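Local coordinates for protein acyl-coenzyme A oxidase acox-1.2 (Caenorhabditis elegans, PDB 5K3J) that catalyses the FAD-dependent desaturation of ascaroside-CoA pheromone precursors carrying a five-carbon omega side chain, the first step of their peroxisomal beta-oxidation, at residues F111-H114 with D115-I119; S156-R159 with N160-T163; V328-V332 with L333-T337; F608-D612 with M613-S617. All coordinates share one frame; numbering follows the deposited sequence.

Contact 1: residues F111-H114 with D115-I119; sequences FALH and DALFI. With 6QA (~{S}-[2-[3-[[(2~{R})-4-[[[(2~{R},3~{S},4~{R},5~{R})-5-(6-aminopurin-9-yl)-4-oxidanyl-3-phosphonooxy-oxolan-2-yl]methoxy-oxidanyl-phosphoryl]oxy-oxidanyl-phosphoryl]oxy-3,3-dimethyl-2-oxidanyl-butanoyl]amino]propanoylamino]ethyl] 5-[(2~{R},3~{R},5~{R},6~{S})-6-methyl-3,5-bis(oxidanyl)oxan-2-yl]oxypentanethioate), chain E.
His114 and Phe118 both hold CG anti to the backbone N (chi1 173° and -176°), which throws their rings onto the same flank of helix 112-125. The planes lie near parallel but slid apart, barely overlapping, with His114 ND1 3.6 Å from Phe118 CD2. Ile119 CG1 lies over one imidazole face and Phe111 CD1 over the other, while ND1 and NE2 bond to Gly145 N and Ala138 O, a pattern consistent with a proton on NE2. The helix widens into a pi-type turn here: Leu113 O takes a straight bond from Phe118 N (2.9 Å, 177°) and a second one from Leu117 N (3.0 Å). On the pocket flank the branched, non-polar Leu113 and Leu117 lie side by side, their CD1 atoms 3.6 Å apart. Leu117 CD1 approaches C08 of the substrate's acyl chain at 3.4 Å, whereas Leu113 touches FAD. At the helix start, Asp115 N bonds to Phe111 O, and Asp115 OD2 forms a salt bridge with Arg141.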
# COMPACT_ATOMS: atom_id res chain seq x y z
N PHE A 111 -23.37 -10.29 5.97
CA PHE A 111 -23.15 -11.36 6.94
C PHE A 111 -21.69 -11.63 7.29
O PHE A 111 -21.39 -12.63 7.94
CB PHE A 111 -23.78 -12.66 6.43
CG PHE A 111 -25.27 -12.73 6.61
CD1 PHE A 111 -25.82 -12.91 7.87
CD2 PHE A 111 -26.11 -12.64 5.52
CE1 PHE A 111 -27.19 -12.98 8.03
CE2 PHE A 111 -27.48 -12.71 5.67
CZ PHE A 111 -28.02 -12.88 6.93
N ALA A 112 -20.80 -10.74 6.87
CA ALA A 112 -19.36 -10.93 7.08
C ALA A 112 -19.02 -11.12 8.55
O ALA A 112 -18.61 -12.20 8.97
CB ALA A 112 -18.58 -9.76 6.51
N LEU A 113 -19.20 -10.06 9.33
CA LEU A 113 -18.89 -10.09 10.76
C LEU A 113 -19.92 -10.90 11.53
O LEU A 113 -19.69 -11.30 12.67
CB LEU A 113 -18.81 -8.67 11.31
CG LEU A 113 -17.49 -7.91 11.12
CD1 LEU A 113 -16.34 -8.68 11.74
CD2 LEU A 113 -17.20 -7.62 9.65
N HIS A 114 -21.07 -11.14 10.90
CA HIS A 114 -22.08 -12.02 11.47
C HIS A 114 -21.50 -13.42 11.63
O HIS A 114 -21.73 -14.09 12.64
CB HIS A 114 -23.31 -12.06 10.57
CG HIS A 114 -24.34 -13.07 10.98
ND1 HIS A 114 -25.36 -12.77 11.87
CD2 HIS A 114 -24.51 -14.36 10.63
CE1 HIS A 114 -26.11 -13.84 12.04
NE2 HIS A 114 -25.62 -14.82 11.30
N ASP A 115 -20.72 -13.83 10.64
CA ASP A 115 -20.06 -15.13 10.65
C ASP A 115 -18.69 -15.04 11.31
O ASP A 115 -18.24 -15.99 11.95
CB ASP A 115 -19.90 -15.68 9.23
CG ASP A 115 -21.22 -16.13 8.63
OD1 ASP A 115 -22.13 -16.49 9.41
OD2 ASP A 115 -21.33 -16.13 7.39
N ALA A 116 -18.03 -13.91 11.13
CA ALA A 116 -16.65 -13.74 11.58
C ALA A 116 -16.53 -13.66 13.11
O ALA A 116 -15.60 -14.23 13.69
CB ALA A 116 -16.04 -12.50 10.95
N LEU A 117 -17.46 -12.97 13.76
CA LEU A 117 -17.35 -12.73 15.20
C LEU A 117 -18.66 -12.86 15.96
O LEU A 117 -18.67 -13.34 17.09
CB LEU A 117 -16.76 -11.35 15.45
CG LEU A 117 -15.25 -11.24 15.20
CD1 LEU A 117 -14.86 -9.82 14.85
CD2 LEU A 117 -14.48 -11.73 16.42
N PHE A 118 -19.77 -12.44 15.35
CA PHE A 118 -21.06 -12.51 16.02
C PHE A 118 -21.40 -13.94 16.43
O PHE A 118 -21.68 -14.20 17.60
CB PHE A 118 -22.17 -11.95 15.14
CG PHE A 118 -23.51 -11.91 15.81
CD1 PHE A 118 -23.77 -11.02 16.84
CD2 PHE A 118 -24.52 -12.77 15.40
CE1 PHE A 118 -25.00 -10.99 17.46
CE2 PHE A 118 -25.76 -12.73 16.02
CZ PHE A 118 -26.00 -11.84 17.04
N ILE A 119 -21.36 -14.86 15.47
CA ILE A 119 -21.61 -16.27 15.75
C ILE A 119 -20.50 -16.90 16.62
O ILE A 119 -20.81 -17.61 17.57
CB ILE A 119 -21.77 -17.08 14.43
CG1 ILE A 119 -23.11 -16.78 13.77
CG2 ILE A 119 -21.64 -18.57 14.69
CD1 ILE A 119 -23.40 -17.66 12.58
P26 6QA E . -6.59 -4.69 28.13
P29 6QA E . -5.09 -5.25 30.69
P50 6QA E . 1.04 -8.64 31.01
O01 6QA E . -10.35 -10.69 7.67
C02 6QA E . -11.22 -10.92 8.79
C03 6QA E . -11.90 -9.56 8.98
O04 6QA E . -12.55 -9.48 10.17
C05 6QA E . -11.75 -9.23 11.28
C06 6QA E . -12.25 -7.91 11.94
C07 6QA E . -12.00 -8.03 13.46
C08 6QA E . -12.97 -7.09 14.18
C09 6QA E . -12.24 -6.11 15.01
S10 6QA E . -12.83 -6.03 16.77
C11 6QA E . -11.51 -6.20 18.01
C12 6QA E . -10.12 -6.00 17.50
N13 6QA E . -9.48 -5.08 18.36
C14 6QA E . -8.33 -5.46 19.16
C15 6QA E . -7.63 -4.41 20.10
C16 6QA E . -7.67 -4.98 21.56
N17 6QA E . -6.36 -4.83 22.23
C18 6QA E . -6.35 -4.82 23.70
C19 6QA E . -5.01 -4.67 24.42
O20 6QA E . -4.00 -4.40 23.48
C21 6QA E . -4.64 -5.96 25.21
C22 6QA E . -3.33 -5.53 26.01
C23 6QA E . -4.43 -7.14 24.21
C24 6QA E . -5.68 -6.42 26.24
O25 6QA E . -5.49 -5.79 27.52
O27 6QA E . -6.72 -3.43 27.27
O28 6QA E . -6.02 -4.30 29.69
O30 6QA E . -5.99 -5.70 31.85
O31 6QA E . -4.46 -6.53 29.80
C32 6QA E . -3.11 -6.78 29.73
C33 6QA E . -2.81 -8.02 30.67
O34 6QA E . -3.70 -8.92 30.53
C35 6QA E . -3.04 -10.25 29.87
N36 6QA E . -3.81 -10.61 28.66
C37 6QA E . -4.24 -9.76 27.73
N38 6QA E . -4.92 -10.40 26.77
C39 6QA E . -4.94 -11.72 27.10
C40 6QA E . -4.25 -11.86 28.31
N41 6QA E . -4.13 -13.10 28.86
C42 6QA E . -4.66 -14.16 28.26
N43 6QA E . -5.35 -14.06 27.10
C44 6QA E . -5.51 -12.88 26.50
N45 6QA E . -6.25 -12.78 25.24
C46 6QA E . -1.79 -9.99 29.60
O47 6QA E . -0.90 -11.04 30.21
C48 6QA E . -1.47 -8.64 30.22
O49 6QA E . -0.61 -8.76 31.31
O51 6QA E . 1.58 -7.43 31.70
O52 6QA E . 1.29 -8.54 29.50
O53 6QA E . 1.73 -9.89 31.50
O54 6QA E . -3.95 -4.43 31.23
O55 6QA E . -7.95 -5.35 28.26
O56 6QA E . -7.37 -4.90 24.31
O57 6QA E . -7.90 -6.56 19.14
O58 6QA E . -11.36 -5.45 14.47
O59 6QA E . -12.88 -9.31 7.94
C60 6QA E . -13.87 -10.34 7.86
C61 6QA E . -14.82 -9.84 6.79
C62 6QA E . -13.22 -11.72 7.56
C63 6QA E . -12.15 -12.04 8.52
O64 6QA E . -14.24 -12.77 7.65

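Contact 2: residues S156-R159 with N160-T163. With 6QA (~{S}-[2-[3-[[(2~{R})-4-[[[(2~{R},3~{S},4~{R},5~{R})-5-(6-aminopurin-9-yl)-4-oxidanyl-3-phosphonooxy-oxolan-2-yl]methoxy-oxidanyl-phosphoryl]oxy-oxidanyl-phosphoryl]oxy-3,3-dimethyl-2-oxidanyl-butanoyl]amino]propanoylamino]ethyl] 5-[(2~{R},3~{R},5~{R},6~{S})-6-methyl-3,5-bis(oxidanyl)oxan-2-yl]oxypentanethioate), chain E.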
# COMPACT_ATOMS: atom_id res chain seq x y z
N SER A 156 -7.92 0.17 20.63
CA SER A 156 -6.85 -0.64 21.19
C SER A 156 -7.03 -0.88 22.69
O SER A 156 -6.92 -2.01 23.17
CB SER A 156 -5.48 0.02 20.94
OG SER A 156 -5.23 0.19 19.55
N ASN A 157 -7.33 0.19 23.42
CA ASN A 157 -7.46 0.12 24.88
C ASN A 157 -8.89 -0.17 25.34
O ASN A 157 -9.73 0.73 25.40
CB ASN A 157 -6.97 1.42 25.50
CG ASN A 157 -7.06 1.42 27.01
OD1 ASN A 157 -7.07 0.37 27.65
ND2 ASN A 157 -7.13 2.61 27.60
N LEU A 158 -9.16 -1.43 25.68
CA LEU A 158 -10.49 -1.85 26.08
C LEU A 158 -10.78 -1.56 27.55
O LEU A 158 -11.89 -1.79 28.03
CB LEU A 158 -10.67 -3.35 25.81
CG LEU A 158 -10.57 -3.79 24.34
CD1 LEU A 158 -10.89 -5.26 24.21
CD2 LEU A 158 -11.50 -2.95 23.46
N ARG A 159 -9.76 -1.08 28.27
CA ARG A 159 -9.92 -0.79 29.69
C ARG A 159 -10.64 0.51 29.95
O ARG A 159 -11.04 0.79 31.07
CB ARG A 159 -8.54 -0.78 30.39
CG ARG A 159 -7.82 -2.11 30.41
CD ARG A 159 -8.74 -3.25 30.85
NE ARG A 159 -9.38 -3.00 32.13
CZ ARG A 159 -10.07 -3.91 32.80
NH1 ARG A 159 -10.21 -5.14 32.31
NH2 ARG A 159 -10.62 -3.60 33.97
N ASN A 160 -10.78 1.33 28.92
CA ASN A 160 -11.37 2.65 29.10
C ASN A 160 -12.42 3.00 28.06
O ASN A 160 -12.50 4.15 27.64
CB ASN A 160 -10.27 3.73 29.10
CG ASN A 160 -9.30 3.58 30.26
OD1 ASN A 160 -8.45 2.69 30.25
ND2 ASN A 160 -9.42 4.45 31.25
N LEU A 161 -13.21 2.02 27.66
CA LEU A 161 -14.37 2.28 26.81
C LEU A 161 -15.38 3.12 27.59
O LEU A 161 -15.52 2.95 28.80
CB LEU A 161 -15.02 0.97 26.34
CG LEU A 161 -14.13 -0.09 25.69
CD1 LEU A 161 -14.95 -1.32 25.33
CD2 LEU A 161 -13.38 0.45 24.48
N GLU A 162 -16.08 4.01 26.90
CA GLU A 162 -16.97 4.95 27.57
C GLU A 162 -18.44 4.51 27.56
O GLU A 162 -19.29 5.15 28.18
CB GLU A 162 -16.84 6.34 26.94
CG GLU A 162 -15.40 6.79 26.72
CD GLU A 162 -15.32 8.11 25.97
OE1 GLU A 162 -15.75 9.15 26.53
OE2 GLU A 162 -14.83 8.12 24.82
N THR A 163 -18.73 3.42 26.86
CA THR A 163 -20.09 2.88 26.84
C THR A 163 -20.36 2.11 28.12
O THR A 163 -19.68 1.13 28.42
CB THR A 163 -20.32 1.95 25.63
OG1 THR A 163 -20.00 2.63 24.42
CG2 THR A 163 -21.77 1.48 25.60
P26 6QA E . -6.59 -4.69 28.13
P29 6QA E . -5.09 -5.25 30.69
P50 6QA E . 1.04 -8.64 31.01
O01 6QA E . -10.35 -10.69 7.67
C02 6QA E . -11.22 -10.92 8.79
C03 6QA E . -11.90 -9.56 8.98
O04 6QA E . -12.55 -9.48 10.17
C05 6QA E . -11.75 -9.23 11.28
C06 6QA E . -12.25 -7.91 11.94
C07 6QA E . -12.00 -8.03 13.46
C08 6QA E . -12.97 -7.09 14.18
C09 6QA E . -12.24 -6.11 15.01
S10 6QA E . -12.83 -6.03 16.77
C11 6QA E . -11.51 -6.20 18.01
C12 6QA E . -10.12 -6.00 17.50
N13 6QA E . -9.48 -5.08 18.36
C14 6QA E . -8.33 -5.46 19.16
C15 6QA E . -7.63 -4.41 20.10
C16 6QA E . -7.67 -4.98 21.56
N17 6QA E . -6.36 -4.83 22.23
C18 6QA E . -6.35 -4.82 23.70
C19 6QA E . -5.01 -4.67 24.42
O20 6QA E . -4.00 -4.40 23.48
C21 6QA E . -4.64 -5.96 25.21
C22 6QA E . -3.33 -5.53 26.01
C23 6QA E . -4.43 -7.14 24.21
C24 6QA E . -5.68 -6.42 26.24
O25 6QA E . -5.49 -5.79 27.52
O27 6QA E . -6.72 -3.43 27.27
O28 6QA E . -6.02 -4.30 29.69
O30 6QA E . -5.99 -5.70 31.85
O31 6QA E . -4.46 -6.53 29.80
C32 6QA E . -3.11 -6.78 29.73
C33 6QA E . -2.81 -8.02 30.67
O34 6QA E . -3.70 -8.92 30.53
C35 6QA E . -3.04 -10.25 29.87
N36 6QA E . -3.81 -10.61 28.66
C37 6QA E . -4.24 -9.76 27.73
N38 6QA E . -4.92 -10.40 26.77
C39 6QA E . -4.94 -11.72 27.10
C40 6QA E . -4.25 -11.86 28.31
N41 6QA E . -4.13 -13.10 28.86
C42 6QA E . -4.66 -14.16 28.26
N43 6QA E . -5.35 -14.06 27.10
C44 6QA E . -5.51 -12.88 26.50
N45 6QA E . -6.25 -12.78 25.24
C46 6QA E . -1.79 -9.99 29.60
O47 6QA E . -0.90 -11.04 30.21
C48 6QA E . -1.47 -8.64 30.22
O49 6QA E . -0.61 -8.76 31.31
O51 6QA E . 1.58 -7.43 31.70
O52 6QA E . 1.29 -8.54 29.50
O53 6QA E . 1.73 -9.89 31.50
O54 6QA E . -3.95 -4.43 31.23
O55 6QA E . -7.95 -5.35 28.26
O56 6QA E . -7.37 -4.90 24.31
O57 6QA E . -7.90 -6.56 19.14
O58 6QA E . -11.36 -5.45 14.47
O59 6QA E . -12.88 -9.31 7.94
C60 6QA E . -13.87 -10.34 7.86
C61 6QA E . -14.82 -9.84 6.79
C62 6QA E . -13.22 -11.72 7.56
C63 6QA E . -12.15 -12.04 8.52
O64 6QA E . -14.24 -12.77 7.65
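Asn157 and Asn160 set their amides obliquely to each other, the planes 51° apart. Asn157 ND2 gives a hydrogen bond of 3.0 Å to Asn160 OD1, reaching it from above the carbonyl plane. In Asn157, CG is anti to the backbone N (chi1 -180°), and with chi2 at 24° OD1 accepts from Arg159 N at 3.1 Å, closing an Asx turn. Asparagine suits the place because one short amide both accepts and donates. Beyond the pair stand His322 and Glu329 of the second subunit, hydrogen-bonded to Asn160 OD1 and Asn157 ND2 respectively. Leu158 and Leu161 instead lie side by side and point the same way, Leu158 CD2 4.0 Å from Leu161 CD2, and Leu158 CG also packs on the pantetheine carbonyl O56 at 3.4 Å. Arg159, bent at chi2 and chi3, brings CD to 3.4 Å from the phosphate oxygen O55 of the ligand, its guanidinium standing oblique to O30. With Lys283, which bonds to the ligand, it would place positive charge by the diphosphate. Ser156 OG bonds to FAD O1A. The loop, which links strands 147-148 and 164-168, lines the CoA-binding part of the substrate pocket of an acyl-CoA oxidase, beside the subunit interface.

Contact 3: residues V328-V332 with L333-T337; sequences VEVKV and LDYQT. With FAD (flavin-adenine dinucleotide), chain G.
The adenine of FAD lies over one face of the Tyr335 ring, nearly parallel to it, with N1A 3.6 Å above the ring centre and C5A 3.4 Å from Tyr335 CE2. Val330 CG1 meets the ring obliquely, 3.6 Å from Tyr335 CZ, and Val332 O approaches obliquely too, near CD2. The phenol OH bonds to Gln320 O, fixing the far end of the ring. A leucine here would probably leave the adenine without its flat aromatic cover and Gln320 O without that hydroxyl partner. The chain reaches this pose through two successive turns, Asp334 N donating to Lys331 O (3.0 Å, 160°) and Tyr335 N to Val332 O (3.3 Å), both donors standing above the carbonyl planes. Val332, with CG1 beside its backbone N (chi1 -71°), offers a compact apolar branch 3.5 Å from the ribose O4B of FAD. Asp334 OD1 pairs with Arg598. Tyr335 is the N-cap position of helix 336-340, at the adenine end of an FAD site that both subunits of the dimer build.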
# COMPACT_ATOMS: atom_id res chain seq x y z
N VAL A 328 12.17 -11.56 -31.05
CA VAL A 328 11.16 -11.99 -30.06
C VAL A 328 11.53 -11.60 -28.62
O VAL A 328 12.50 -12.11 -28.06
CB VAL A 328 10.94 -13.52 -30.10
CG1 VAL A 328 9.80 -13.91 -29.17
CG2 VAL A 328 10.69 -13.99 -31.53
N GLU A 329 10.74 -10.71 -28.03
CA GLU A 329 10.98 -10.27 -26.66
C GLU A 329 10.85 -11.43 -25.67
O GLU A 329 10.14 -12.40 -25.94
CB GLU A 329 10.02 -9.15 -26.28
CG GLU A 329 10.26 -7.84 -27.02
CD GLU A 329 9.16 -6.83 -26.80
OE1 GLU A 329 8.01 -7.09 -27.23
OE2 GLU A 329 9.43 -5.78 -26.19
N VAL A 330 11.53 -11.33 -24.54
CA VAL A 330 11.48 -12.37 -23.52
C VAL A 330 10.33 -12.15 -22.54
O VAL A 330 9.94 -11.01 -22.27
CB VAL A 330 12.82 -12.46 -22.74
CG1 VAL A 330 13.02 -11.23 -21.85
CG2 VAL A 330 12.88 -13.72 -21.90
N LYS A 331 9.78 -13.24 -22.01
CA LYS A 331 8.82 -13.17 -20.92
C LYS A 331 9.47 -12.50 -19.70
O LYS A 331 10.60 -12.84 -19.34
CB LYS A 331 8.31 -14.56 -20.55
CG LYS A 331 7.57 -15.29 -21.68
CD LYS A 331 7.08 -16.66 -21.21
CE LYS A 331 6.32 -17.39 -22.30
NZ LYS A 331 5.75 -18.67 -21.78
N VAL A 332 8.76 -11.56 -19.08
CA VAL A 332 9.33 -10.78 -17.99
C VAL A 332 9.58 -11.63 -16.75
O VAL A 332 10.35 -11.26 -15.87
CB VAL A 332 8.42 -9.60 -17.61
CG1 VAL A 332 8.44 -8.54 -18.70
CG2 VAL A 332 7.00 -10.08 -17.34
N LEU A 333 8.93 -12.79 -16.69
CA LEU A 333 9.13 -13.72 -15.58
C LEU A 333 10.54 -14.31 -15.62
O LEU A 333 11.02 -14.85 -14.62
CB LEU A 333 8.08 -14.84 -15.62
CG LEU A 333 8.09 -15.87 -14.49
CD1 LEU A 333 8.02 -15.19 -13.12
CD2 LEU A 333 6.95 -16.87 -14.66
N ASP A 334 11.22 -14.19 -16.76
CA ASP A 334 12.56 -14.74 -16.89
C ASP A 334 13.61 -13.88 -16.20
O ASP A 334 14.66 -14.37 -15.78
CB ASP A 334 12.92 -14.92 -18.37
CG ASP A 334 12.27 -16.14 -18.99
OD1 ASP A 334 11.78 -17.00 -18.22
OD2 ASP A 334 12.26 -16.26 -20.23
N TYR A 335 13.31 -12.59 -16.08
CA TYR A 335 14.21 -11.65 -15.42
C TYR A 335 14.40 -12.01 -13.95
O TYR A 335 13.49 -12.53 -13.31
CB TYR A 335 13.69 -10.21 -15.55
CG TYR A 335 13.77 -9.64 -16.95
CD1 TYR A 335 14.98 -9.57 -17.62
CD2 TYR A 335 12.63 -9.16 -17.58
CE1 TYR A 335 15.05 -9.05 -18.90
CE2 TYR A 335 12.70 -8.64 -18.86
CZ TYR A 335 13.91 -8.58 -19.51
OH TYR A 335 13.99 -8.06 -20.78
N GLN A 336 15.58 -11.72 -13.42
CA GLN A 336 15.91 -12.11 -12.05
C GLN A 336 15.15 -11.27 -11.03
O GLN A 336 14.59 -11.81 -10.06
CB GLN A 336 17.41 -11.98 -11.82
CG GLN A 336 17.85 -12.49 -10.47
CD GLN A 336 19.35 -12.44 -10.30
OE1 GLN A 336 19.91 -11.39 -10.00
NE2 GLN A 336 20.01 -13.57 -10.50
N THR A 337 15.13 -9.96 -11.24
CA THR A 337 14.41 -9.04 -10.37
C THR A 337 12.93 -9.43 -10.24
O THR A 337 12.34 -9.31 -9.17
CB THR A 337 14.49 -7.59 -10.88
OG1 THR A 337 14.01 -7.54 -12.23
CG2 THR A 337 15.92 -7.08 -10.84
PA FAD G . 6.83 -3.45 -17.95
O1A FAD G . 7.91 -2.84 -18.84
O2A FAD G . 5.97 -4.39 -18.75
O5B FAD G . 7.52 -4.26 -16.73
C5B FAD G . 6.68 -5.09 -15.90
C4B FAD G . 7.61 -6.02 -15.06
O4B FAD G . 8.53 -6.53 -15.83
C3B FAD G . 8.35 -5.20 -14.00
O3B FAD G . 8.46 -5.91 -12.87
C2B FAD G . 9.76 -4.96 -14.62
O2B FAD G . 10.79 -4.87 -13.53
C1B FAD G . 9.96 -6.01 -15.33
N9A FAD G . 10.79 -5.71 -16.45
C8A FAD G . 10.38 -5.31 -17.67
N7A FAD G . 11.48 -5.14 -18.44
C5A FAD G . 12.58 -5.44 -17.69
C6A FAD G . 13.94 -5.44 -17.99
N6A FAD G . 14.71 -5.13 -19.14
N1A FAD G . 14.82 -5.79 -17.06
C2A FAD G . 14.40 -6.15 -15.81
N3A FAD G . 13.07 -6.15 -15.52
C4A FAD G . 12.16 -5.80 -16.47
N1 FAD G . 2.47 6.38 -20.47
C2 FAD G . 2.42 7.48 -21.44
O2 FAD G . 2.96 7.36 -22.52
N3 FAD G . 1.73 8.72 -21.10
C4 FAD G . 1.10 8.86 -19.85
O4 FAD G . 0.50 9.92 -19.57
C4X FAD G . 1.15 7.75 -18.86
N5 FAD G . 0.50 7.89 -17.58
C5X FAD G . 0.55 6.79 -16.61
C6 FAD G . -0.07 6.93 -15.36
C7 FAD G . -0.02 5.88 -14.43
C7M FAD G . -0.77 6.26 -13.15
C8 FAD G . 0.64 4.69 -14.75
C8M FAD G . 0.75 3.50 -13.81
C9 FAD G . 1.27 4.54 -16.00
C9A FAD G . 1.23 5.59 -16.93
N10 FAD G . 1.89 5.45 -18.25
C10 FAD G . 1.84 6.52 -19.19
C1' FAD G . 2.59 4.19 -18.60
C2' FAD G . 3.93 4.10 -17.87
O2' FAD G . 4.76 5.12 -18.30
C3' FAD G . 4.54 2.77 -18.21
O3' FAD G . 3.66 1.74 -17.84
C4' FAD G . 5.84 2.60 -17.47
O4' FAD G . 6.76 3.57 -17.91
C5' FAD G . 6.39 1.21 -17.75
O5' FAD G . 5.37 0.26 -17.45
P FAD G . 5.32 -1.12 -18.26
O1P FAD G . 3.86 -1.45 -18.61
O2P FAD G . 6.12 -1.02 -19.52
O3P FAD G . 5.92 -2.27 -17.36

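Contact 4: residues F608-D612 with M613-S617; sequences FQISD and MQLRS
Apolar contact comes first: Ile610 CG2 presses on the aliphatic stem of Gln614, 3.6 Å from Gln614 CG, the two side chains crossing at about a right angle. The same methyl lies 4.0 Å from Leu615 CD1, and Thr309 of helix 287-315 packs against both Ile610 and Leu615. Gln614 suits this place because its extended chain (chi1 174°) is greasy along the stem and polar at the end, where NE2 bonds to Tyr106 OH. An alanine here would probably leave Tyr106 without that partner and open a gap beside Ile610. Ser611 is the N-cap of helix 612-615, and Ile610 with Leu615 bracket the cap as a hydrophobic staple. The cap bonds follow: Gln614 N reaches Ser611 OG weakly at 3.4 Å, Leu615 N bonds to Ser611 O at 2.9 Å, and Arg616 N to Asp612 O at 2.9 Å. Ser611 OG is also held by Glu102. A water donates to Ser617 O (2.6 Å) and weakly to Asp612 O, bridging past the helix end, where Arg616 has positive phi (50°). Of the charged groups, the Arg616 guanidinium forms a salt bridge with Asp57 and bonds to Glu102 O and Val103 O.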
# COMPACT_ATOMS: atom_id res chain seq x y z
N PHE A 608 -3.51 -23.38 -6.29
CA PHE A 608 -4.44 -22.77 -5.34
C PHE A 608 -5.88 -22.91 -5.85
O PHE A 608 -6.84 -22.68 -5.11
CB PHE A 608 -4.10 -21.30 -5.10
CG PHE A 608 -2.79 -21.09 -4.37
CD1 PHE A 608 -2.72 -21.23 -3.00
CD2 PHE A 608 -1.64 -20.75 -5.06
CE1 PHE A 608 -1.53 -21.04 -2.33
CE2 PHE A 608 -0.44 -20.56 -4.39
CZ PHE A 608 -0.39 -20.71 -3.02
N GLN A 609 -6.00 -23.31 -7.12
CA GLN A 609 -7.27 -23.58 -7.79
C GLN A 609 -8.32 -22.51 -7.51
O GLN A 609 -9.47 -22.80 -7.19
CB GLN A 609 -7.78 -24.97 -7.40
CG GLN A 609 -7.23 -26.05 -8.33
CD GLN A 609 -7.34 -27.45 -7.77
OE1 GLN A 609 -7.87 -27.67 -6.68
NE2 GLN A 609 -6.85 -28.43 -8.53
N ILE A 610 -7.89 -21.25 -7.65
CA ILE A 610 -8.78 -20.11 -7.57
C ILE A 610 -9.46 -19.88 -8.91
O ILE A 610 -8.79 -19.57 -9.90
CB ILE A 610 -8.02 -18.84 -7.15
CG1 ILE A 610 -7.23 -19.09 -5.86
CG2 ILE A 610 -8.98 -17.67 -6.99
CD1 ILE A 610 -6.28 -17.96 -5.49
N SER A 611 -10.78 -20.03 -8.95
CA SER A 611 -11.53 -19.84 -10.18
C SER A 611 -11.45 -18.38 -10.64
O SER A 611 -11.12 -17.49 -9.86
CB SER A 611 -12.99 -20.25 -9.98
OG SER A 611 -13.65 -19.38 -9.08
N ASP A 612 -11.75 -18.14 -11.92
CA ASP A 612 -11.81 -16.78 -12.44
C ASP A 612 -12.87 -15.98 -11.69
O ASP A 612 -12.72 -14.77 -11.49
CB ASP A 612 -12.11 -16.77 -13.94
CG ASP A 612 -10.89 -17.11 -14.79
OD1 ASP A 612 -9.77 -17.15 -14.24
OD2 ASP A 612 -11.07 -17.34 -16.00
N MET A 613 -13.94 -16.66 -11.29
CA MET A 613 -15.01 -16.04 -10.53
C MET A 613 -14.50 -15.38 -9.25
O MET A 613 -14.90 -14.27 -8.91
CB MET A 613 -16.09 -17.07 -10.19
CG MET A 613 -17.09 -16.56 -9.16
SD MET A 613 -18.55 -17.58 -8.96
CE MET A 613 -19.40 -17.31 -10.52
N GLN A 614 -13.61 -16.07 -8.55
CA GLN A 614 -13.02 -15.53 -7.33
C GLN A 614 -11.88 -14.57 -7.65
O GLN A 614 -11.73 -13.54 -6.99
CB GLN A 614 -12.52 -16.64 -6.42
CG GLN A 614 -11.76 -16.15 -5.20
CD GLN A 614 -11.37 -17.27 -4.25
OE1 GLN A 614 -11.87 -18.39 -4.37
NE2 GLN A 614 -10.48 -16.97 -3.31
N LEU A 615 -11.08 -14.90 -8.66
CA LEU A 615 -9.90 -14.12 -8.98
C LEU A 615 -10.26 -12.70 -9.41
O LEU A 615 -9.56 -11.75 -9.05
CB LEU A 615 -9.08 -14.80 -10.08
CG LEU A 615 -7.61 -14.39 -10.15
CD1 LEU A 615 -6.82 -15.04 -9.01
CD2 LEU A 615 -7.01 -14.76 -11.48
N ARG A 616 -11.34 -12.56 -10.18
CA ARG A 616 -11.87 -11.27 -10.61
C ARG A 616 -10.79 -10.37 -11.21
O ARG A 616 -10.80 -9.15 -11.01
CB ARG A 616 -12.56 -10.56 -9.44
CG ARG A 616 -13.73 -11.35 -8.89
CD ARG A 616 -14.55 -10.56 -7.88
NE ARG A 616 -15.92 -11.07 -7.79
CZ ARG A 616 -16.28 -12.14 -7.09
NH1 ARG A 616 -15.38 -12.83 -6.40
NH2 ARG A 616 -17.55 -12.52 -7.08
N SER A 617 -9.88 -10.99 -11.95
CA SER A 617 -8.75 -10.29 -12.54
C SER A 617 -8.58 -10.65 -14.02
O SER A 617 -8.59 -11.82 -14.39
CB SER A 617 -7.47 -10.63 -11.78
OG SER A 617 -6.31 -10.28 -12.52
O HOH W 1 -10.27 -13.63 -13.64

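From the N terminus the four contacts follow one another in series; each is a local turn or helix segment within a continuous run of chain, so none nests in or crosses another. Contact 1 lies in the N-terminal helical part, at the acyl end of the substrate, and contact 2 in the loop between two strands, along the CoA part of the same ligand, their centres about 22 Å apart. Contact 3 leads from a loop into the start of helix 336-340 and lies across the chain's centre from both, at an FAD that the second subunit helps to bind. Contact 4, in the C-terminal helical part, joins helices 93-103 and 287-315, its centre about 25 Å from that of contact 3.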